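Local coordinates for protein esterase (PDB 4WY5) that probably hydrolyses carboxylic ester bonds, as a fungal carboxylesterase of the alpha/beta hydrolase fold, at residues L255-E260 / A283-L288; L166-S171 / Q186-P191. All blocks are in the same frame, centred on the assembly; numbering follows the deposited sequence.

Followed from the N terminus, the chain closes two crossovers of one alpha/beta sheet in series, neither nested in nor crossing the other. Contact 2 comes first: helix 162-176, entered from strand 155-160, packs back on strand 185-189 after the eight residues 177-184 that link helix to strand. Contact 1 follows, where strand 254-259 leads through helix 265-277 to strand 282-287, which lies directly beside it at the edge of the chain's own sheet. The two meet because strands 185-189 and 254-259 are neighbours: Leu188 N lies 2.9 Å from Leu255 O, probably as a hydrogen bond. Contact 1 thus extends the sheet by one strand at its edge, whereas contact 2 clothes it with a helix.

Contact 1. Residues L255-E260 / A283-L288; sequences LLFTAE and AAVRVL. With SO4 (sulfate ion), chain C.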
ATOM      1  N   LEU A 255       0.483  -3.574 -10.294  1.00 23.82           N
ATOM      2  CA  LEU A 255       0.214  -2.931  -8.999  1.00 21.30           C
ATOM      3  C   LEU A 255      -1.232  -2.456  -9.026  1.00 21.40           C
ATOM      4  O   LEU A 255      -1.612  -1.693  -9.913  1.00 23.07           O
ATOM      5  CB  LEU A 255       1.186  -1.771  -8.729  1.00 21.37           C
ATOM      6  CG  LEU A 255       0.945  -0.891  -7.491  1.00 27.60           C
ATOM      7  CD1 LEU A 255       1.056  -1.666  -6.140  1.00 21.70           C
ATOM      8  CD2 LEU A 255       1.861   0.331  -7.495  1.00 15.61           C
ATOM      9  N   LEU A 256      -2.061  -2.943  -8.107  1.00 21.52           N
ATOM     10  CA  LEU A 256      -3.483  -2.584  -8.134  1.00 21.83           C
ATOM     11  C   LEU A 256      -3.967  -1.947  -6.827  1.00 21.52           C
ATOM     12  O   LEU A 256      -3.674  -2.442  -5.742  1.00 17.69           O
ATOM     13  CB  LEU A 256      -4.322  -3.813  -8.472  1.00 19.53           C
ATOM     14  CG  LEU A 256      -5.806  -3.642  -8.792  1.00 20.60           C
ATOM     15  CD1 LEU A 256      -6.231  -4.789  -9.670  1.00 21.84           C
ATOM     16  CD2 LEU A 256      -6.655  -3.672  -7.532  1.00 22.21           C
ATOM     17  N   PHE A 257      -4.673  -0.818  -6.950  1.00 25.23           N
ATOM     18  CA  PHE A 257      -5.296  -0.145  -5.802  1.00 20.68           C
ATOM     19  C   PHE A 257      -6.797  -0.270  -5.899  1.00 23.70           C
ATOM     20  O   PHE A 257      -7.369  -0.137  -6.996  1.00 18.88           O
ATOM     21  CB  PHE A 257      -4.944   1.339  -5.722  1.00 21.48           C
ATOM     22  CG  PHE A 257      -3.472   1.624  -5.495  1.00 22.77           C
ATOM     23  CD1 PHE A 257      -2.979   1.814  -4.203  1.00 18.40           C
ATOM     24  CD2 PHE A 257      -2.595   1.701  -6.566  1.00 18.22           C
ATOM     25  CE1 PHE A 257      -1.635   2.088  -3.982  1.00 19.42           C
ATOM     26  CE2 PHE A 257      -1.243   1.977  -6.358  1.00 24.63           C
ATOM     27  CZ  PHE A 257      -0.761   2.170  -5.061  1.00 18.34           C
ATOM     28  N   THR A 258      -7.425  -0.486  -4.746  1.00 19.30           N
ATOM     29  CA  THR A 258      -8.871  -0.544  -4.642  1.00 20.79           C
ATOM     30  C   THR A 258      -9.309   0.436  -3.538  1.00 23.52           C
ATOM     31  O   THR A 258      -8.529   0.720  -2.625  1.00 19.61           O
ATOM     32  CB  THR A 258      -9.313  -1.990  -4.360  1.00 20.46           C
ATOM     33  OG1 THR A 258     -10.149  -2.451  -5.425  1.00 24.63           O
ATOM     34  CG2 THR A 258      -9.994  -2.121  -3.033  1.00 16.20           C
ATOM     35  N   ALA A 259     -10.519   0.990  -3.628  1.00 24.22           N
ATOM     36  CA  ALA A 259     -10.997   1.915  -2.593  1.00 22.21           C
ATOM     37  C   ALA A 259     -12.066   1.265  -1.701  1.00 23.63           C
ATOM     38  O   ALA A 259     -12.955   0.582  -2.204  1.00 22.72           O
ATOM     39  CB  ALA A 259     -11.545   3.194  -3.233  1.00 18.88           C
ATOM     40  N   GLU A 260     -11.970   1.469  -0.383  1.00 20.43           N
ATOM     41  CA  GLU A 260     -12.855   0.782   0.564  1.00 21.36           C
ATOM     42  C   GLU A 260     -14.342   1.063   0.331  1.00 21.38           C
ATOM     43  O   GLU A 260     -15.152   0.142   0.357  1.00 23.46           O
ATOM     44  CB  GLU A 260     -12.502   1.135   2.027  1.00 23.23           C
ATOM     45  CG  GLU A 260     -13.420   0.402   3.035  1.00 21.80           C
ATOM     46  CD  GLU A 260     -13.082   0.662   4.496  1.00 26.08           C
ATOM     47  OE1 GLU A 260     -12.850   1.848   4.847  1.00 28.51           O
ATOM     48  OE2 GLU A 260     -13.070  -0.311   5.300  1.00 19.61           O
ATOM     49  N   ALA A 283       0.879  -7.084  -6.811  1.00 17.32           N
ATOM     50  CA  ALA A 283       0.751  -6.451  -5.500  1.00 20.73           C
ATOM     51  C   ALA A 283      -0.552  -5.664  -5.494  1.00 19.77           C
ATOM     52  O   ALA A 283      -0.710  -4.728  -6.270  1.00 20.05           O
ATOM     53  CB  ALA A 283       1.944  -5.522  -5.200  1.00 21.97           C
ATOM     54  N   ALA A 284      -1.469  -6.031  -4.605  1.00 17.94           N
ATOM     55  CA  ALA A 284      -2.800  -5.435  -4.570  1.00 17.16           C
ATOM     56  C   ALA A 284      -3.160  -5.054  -3.139  1.00 18.44           C
ATOM     57  O   ALA A 284      -2.895  -5.828  -2.217  1.00 25.70           O
ATOM     58  CB  ALA A 284      -3.836  -6.420  -5.144  1.00 19.01           C
ATOM     59  N   VAL A 285      -3.727  -3.858  -2.950  1.00 18.32           N
ATOM     60  CA  VAL A 285      -4.154  -3.372  -1.629  1.00 16.93           C
ATOM     61  C   VAL A 285      -5.531  -2.701  -1.675  1.00 20.92           C
ATOM     62  O   VAL A 285      -5.883  -2.079  -2.691  1.00 20.83           O
ATOM     63  CB  VAL A 285      -3.145  -2.335  -1.015  1.00 16.64           C
ATOM     64  CG1 VAL A 285      -1.829  -2.991  -0.646  1.00 13.34           C
ATOM     65  CG2 VAL A 285      -2.911  -1.150  -1.959  1.00 19.70           C
ATOM     66  N   ARG A 286      -6.295  -2.833  -0.583  1.00 14.73           N
ATOM     67  CA  ARG A 286      -7.524  -2.059  -0.357  1.00 18.56           C
ATOM     68  C   ARG A 286      -7.196  -0.855   0.533  1.00 20.10           C
ATOM     69  O   ARG A 286      -6.659  -1.030   1.642  1.00 16.14           O
ATOM     70  CB  ARG A 286      -8.633  -2.906   0.303  1.00 14.40           C
ATOM     71  CG  ARG A 286      -9.948  -2.131   0.577  1.00 15.15           C
ATOM     72  CD  ARG A 286     -10.958  -2.918   1.443  1.00 15.88           C
ATOM     73  NE  ARG A 286     -11.461  -4.088   0.730  1.00 17.38           N
ATOM     74  CZ  ARG A 286     -12.431  -4.890   1.153  1.00 20.77           C
ATOM     75  NH1 ARG A 286     -13.038  -4.666   2.313  1.00 21.57           N
ATOM     76  NH2 ARG A 286     -12.805  -5.918   0.392  1.00 19.57           N
ATOM     77  N   VAL A 287      -7.516   0.357   0.063  1.00 18.19           N
ATOM     78  CA  VAL A 287      -7.195   1.592   0.824  1.00 18.84           C
ATOM     79  C   VAL A 287      -8.335   2.007   1.761  1.00 21.92           C
ATOM     80  O   VAL A 287      -9.443   2.318   1.304  1.00 20.92           O
ATOM     81  CB  VAL A 287      -6.911   2.783  -0.105  1.00 19.11           C
ATOM     82  CG1 VAL A 287      -6.424   4.003   0.709  1.00 14.70           C
ATOM     83  CG2 VAL A 287      -5.909   2.387  -1.176  1.00 15.60           C
ATOM     84  N   LEU A 288      -8.062   2.029   3.062  1.00 22.40           N
ATOM     85  CA  LEU A 288      -9.089   2.338   4.063  1.00 20.95           C
ATOM     86  C   LEU A 288      -9.438   3.828   4.152  1.00 20.21           C
ATOM     87  O   LEU A 288      -8.557   4.692   4.137  1.00 22.70           O
ATOM     88  CB  LEU A 288      -8.645   1.847   5.446  1.00 23.08           C
ATOM     89  CG  LEU A 288      -9.020   0.428   5.922  1.00 25.05           C
ATOM     90  CD1 LEU A 288      -8.932  -0.630   4.844  1.00 21.83           C
ATOM     91  CD2 LEU A 288      -8.159   0.017   7.101  1.00 20.77           C
TER
HETATM   92  S   SO4 C 401     -15.175  -7.497   3.875  1.00 45.71           S
HETATM   93  O1  SO4 C 401     -15.302  -6.164   3.270  1.00 32.82           O
HETATM   94  O2  SO4 C 401     -14.380  -8.355   2.980  1.00 31.81           O
HETATM   95  O3  SO4 C 401     -14.496  -7.329   5.163  1.00 37.22           O
HETATM   96  O4  SO4 C 401     -16.506  -8.087   4.093  1.00 47.11           O
HETATM   97  O   HOH W   1     -12.191  -2.958   4.859  1.00 17.99           O
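Phe257 and Val285 lie side by side on one face of two parallel strands, the methyl CG2 of Val285 set obliquely 3.7 Å from CD1 of the ring. Val287 CG2 comes to the ring edge, near its plane, so both valine methyls gather at the CD1 corner; the Val287 methyl also fits against the strand backbone, 3.4 Å from Thr258 O. Helix 302-319 covers this face, and Phe306 of the second subunit packs on Val285.

On the reverse face, Thr258 CG2 fills the hollow at the base of Arg286, 3.6 Å from both its CA and its CG; that CG, anti to the backbone N (chi1 179°), carries the chain alongside the threonine. Between the faces, five backbone hydrogen bonds run from Leu256 N to Ala283 O at one end to Glu260 N and Val287 O at the other.

The guanidinium is held at several points: NE makes a salt bridge to Glu269, a water links NH1 to Glu260 OE2, and NH1 donates nearly straight (170°) to a sulfate, probably from the crystallisation liquor. Arg286 NH1 of the second subunit binds the same anion, which in this crystal structure probably offsets their repulsion where the sheet continues between subunits.

Contact 2. Residues L166-S171 / Q186-P191; sequences LSAAVS and QVLIYP
Gln186 reaches from the strand toward Ala168 and Ser171 on the helix, and its side chain can be followed atom by atom. CB starts beside the helix, 4.1 Å from Ser171 OG. CG then takes the crowded position between the backbone N and carbonyl carbon (chi1 51°), and the extended chain beyond it carries CD along past the same hydroxyl. At the tip the amide divides its partners. OE1 lies 3.8 Å from Ala168 CA and receives a hydrogen bond from a water at 3.1 Å; the same water also donates to Ala168 O, so it bridges the strand's side chain to the helix backbone. NE2 turns to another part of the fold and bonds to Pro252 O.

The neighbouring contact is apolar. Leu188 CD2 rests against Ser167 and Ala168, 3.7 Å from Ser167 CB and slightly farther from Ala168 CB. The two serines direct their hydroxyls into their own helix: Ser167 OG bonds to Gly163 O, while Ser171 OG donates to Ser167 O at 2.8 Å. That carbonyl also accepts Ser171 N, the two donors arriving from opposite faces of its plane. Ser171 OG still touches Gln186, but by packing and without a hydrogen bond between them.

The axes run at 146°, 8.2 Å apart at closest approach, so the helix segment is roughly antiparallel to the strand segment. Strand 155-160, helix 162-176 and strand 185-189 form a beta-alpha-beta crossover, and Ser167, through its bond to Gly163 O, touches the strand-to-helix junction. Gly159, Ser161 and Gly163 there are consistent with the nucleophile elbow (GxSxG) of the alpha/beta hydrolase fold.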
ATOM      1  N   LEU A 166      -8.384   0.887 -19.260  1.00 22.16           N
ATOM      2  CA  LEU A 166      -7.606   0.944 -20.503  1.00 21.99           C
ATOM      3  C   LEU A 166      -6.159   0.429 -20.348  1.00 24.85           C
ATOM      4  O   LEU A 166      -5.641  -0.242 -21.250  1.00 21.23           O
ATOM      5  CB  LEU A 166      -7.579   2.368 -21.049  1.00 16.78           C
ATOM      6  CG  LEU A 166      -8.905   2.868 -21.638  1.00 22.46           C
ATOM      7  CD1 LEU A 166      -8.853   4.387 -21.892  1.00 15.66           C
ATOM      8  CD2 LEU A 166      -9.327   2.091 -22.911  1.00 19.70           C
ATOM      9  N   SER A 167      -5.501   0.737 -19.228  1.00 22.86           N
ATOM     10  CA  SER A 167      -4.157   0.198 -18.990  1.00 21.65           C
ATOM     11  C   SER A 167      -4.163  -1.328 -19.040  1.00 22.30           C
ATOM     12  O   SER A 167      -3.278  -1.956 -19.633  1.00 26.59           O
ATOM     13  CB  SER A 167      -3.602   0.646 -17.639  1.00 20.14           C
ATOM     14  OG  SER A 167      -3.450   2.049 -17.580  1.00 21.15           O
ATOM     15  N   ALA A 168      -5.173  -1.924 -18.420  1.00 20.11           N
ATOM     16  CA  ALA A 168      -5.244  -3.377 -18.346  1.00 22.26           C
ATOM     17  C   ALA A 168      -5.564  -4.034 -19.704  1.00 25.02           C
ATOM     18  O   ALA A 168      -4.965  -5.057 -20.059  1.00 25.14           O
ATOM     19  CB  ALA A 168      -6.266  -3.785 -17.300  1.00 19.77           C
ATOM     20  N   ALA A 169      -6.510  -3.467 -20.448  1.00 20.70           N
ATOM     21  CA  ALA A 169      -6.863  -4.008 -21.773  1.00 27.16           C
ATOM     22  C   ALA A 169      -5.757  -3.838 -22.841  1.00 26.57           C
ATOM     23  O   ALA A 169      -5.486  -4.761 -23.627  1.00 24.80           O
ATOM     24  CB  ALA A 169      -8.163  -3.382 -22.267  1.00 21.87           C
ATOM     25  N   VAL A 170      -5.106  -2.680 -22.881  1.00 23.77           N
ATOM     26  CA  VAL A 170      -4.056  -2.502 -23.884  1.00 25.47           C
ATOM     27  C   VAL A 170      -2.858  -3.387 -23.538  1.00 28.34           C
ATOM     28  O   VAL A 170      -2.034  -3.666 -24.409  1.00 29.11           O
ATOM     29  CB  VAL A 170      -3.590  -1.009 -24.045  1.00 25.81           C
ATOM     30  CG1 VAL A 170      -2.599  -0.611 -22.969  1.00 20.66           C
ATOM     31  CG2 VAL A 170      -2.966  -0.771 -25.434  1.00 22.47           C
ATOM     32  N   SER A 171      -2.746  -3.842 -22.288  1.00 25.21           N
ATOM     33  CA  SER A 171      -1.682  -4.806 -21.990  1.00 28.49           C
ATOM     34  C   SER A 171      -1.983  -6.164 -22.646  1.00 26.35           C
ATOM     35  O   SER A 171      -1.071  -6.862 -23.113  1.00 28.88           O
ATOM     36  CB  SER A 171      -1.480  -4.989 -20.475  1.00 26.86           C
ATOM     37  OG  SER A 171      -1.102  -3.783 -19.831  1.00 26.43           O
ATOM     38  N   GLN A 186       2.165  -2.609 -15.300  1.00 24.48           N
ATOM     39  CA  GLN A 186       0.859  -1.954 -15.392  1.00 21.27           C
ATOM     40  C   GLN A 186       0.425  -1.474 -13.987  1.00 24.01           C
ATOM     41  O   GLN A 186       0.471  -2.248 -13.023  1.00 19.86           O
ATOM     42  CB  GLN A 186      -0.198  -2.909 -15.981  1.00 22.36           C
ATOM     43  CG  GLN A 186      -0.301  -4.309 -15.294  1.00 22.80           C
ATOM     44  CD  GLN A 186      -1.373  -5.244 -15.914  1.00 26.20           C
ATOM     45  OE1 GLN A 186      -2.488  -4.819 -16.244  1.00 28.17           O
ATOM     46  NE2 GLN A 186      -1.025  -6.527 -16.064  1.00 23.30           N
ATOM     47  N   VAL A 187       0.028  -0.205 -13.873  1.00 21.58           N
ATOM     48  CA  VAL A 187      -0.442   0.368 -12.602  1.00 21.72           C
ATOM     49  C   VAL A 187      -1.937   0.691 -12.713  1.00 23.46           C
ATOM     50  O   VAL A 187      -2.351   1.513 -13.548  1.00 22.99           O
ATOM     51  CB  VAL A 187       0.355   1.650 -12.203  1.00 21.64           C
ATOM     52  CG1 VAL A 187      -0.195   2.257 -10.919  1.00 20.20           C
ATOM     53  CG2 VAL A 187       1.860   1.348 -12.056  1.00 15.02           C
ATOM     54  N   LEU A 188      -2.751   0.019 -11.902  1.00 22.27           N
ATOM     55  CA  LEU A 188      -4.206   0.041 -12.075  1.00 22.52           C
ATOM     56  C   LEU A 188      -4.901   0.636 -10.846  1.00 21.35           C
ATOM     57  O   LEU A 188      -5.005  -0.030  -9.817  1.00 20.92           O
ATOM     58  CB  LEU A 188      -4.736  -1.386 -12.343  1.00 20.04           C
ATOM     59  CG  LEU A 188      -3.937  -2.298 -13.308  1.00 25.76           C
ATOM     60  CD1 LEU A 188      -4.516  -3.724 -13.413  1.00 22.13           C
ATOM     61  CD2 LEU A 188      -3.766  -1.701 -14.719  1.00 22.13           C
ATOM     62  N   ILE A 189      -5.384   1.876 -10.954  1.00 22.54           N
ATOM     63  CA  ILE A 189      -5.986   2.592  -9.809  1.00 20.36           C
ATOM     64  C   ILE A 189      -7.525   2.553  -9.882  1.00 21.32           C
ATOM     65  O   ILE A 189      -8.128   3.188 -10.755  1.00 20.83           O
ATOM     66  CB  ILE A 189      -5.482   4.074  -9.740  1.00 21.23           C
ATOM     67  CG1 ILE A 189      -3.947   4.129  -9.792  1.00 22.70           C
ATOM     68  CG2 ILE A 189      -5.944   4.782  -8.476  1.00 19.53           C
ATOM     69  CD1 ILE A 189      -3.407   5.483 -10.224  1.00 14.36           C
ATOM     70  N   TYR A 190      -8.142   1.783  -8.972  1.00 20.57           N
ATOM     71  CA  TYR A 190      -9.591   1.465  -8.983  1.00 19.43           C
ATOM     72  C   TYR A 190     -10.228   1.268 -10.393  1.00 18.50           C
ATOM     73  O   TYR A 190     -11.064   2.066 -10.816  1.00 15.33           O
ATOM     74  CB  TYR A 190     -10.407   2.529  -8.182  1.00 17.22           C
ATOM     75  CG  TYR A 190      -9.962   4.000  -8.254  1.00 21.19           C
ATOM     76  CD1 TYR A 190     -10.183   4.778  -9.396  1.00 20.76           C
ATOM     77  CD2 TYR A 190      -9.377   4.623  -7.149  1.00 19.58           C
ATOM     78  CE1 TYR A 190      -9.794   6.123  -9.450  1.00 20.43           C
ATOM     79  CE2 TYR A 190      -8.986   5.980  -7.190  1.00 19.92           C
ATOM     80  CZ  TYR A 190      -9.193   6.722  -8.345  1.00 22.32           C
ATOM     81  OH  TYR A 190      -8.804   8.066  -8.404  1.00 20.75           O
ATOM     82  N   PRO A 191      -9.862   0.173 -11.101  1.00 18.92           N
ATOM     83  CA  PRO A 191     -10.447  -0.135 -12.421  1.00 18.39           C
ATOM     84  C   PRO A 191     -11.891  -0.647 -12.365  1.00 21.32           C
ATOM     85  O   PRO A 191     -12.362  -1.048 -11.299  1.00 22.75           O
ATOM     86  CB  PRO A 191      -9.548  -1.257 -12.954  1.00 16.53           C
ATOM     87  CG  PRO A 191      -9.099  -1.971 -11.709  1.00 15.91           C
ATOM     88  CD  PRO A 191      -8.894  -0.863 -10.682  1.00 16.83           C
TER
HETATM   89  O   HOH W   2      -4.194  -6.795 -17.931  1.00 20.41           O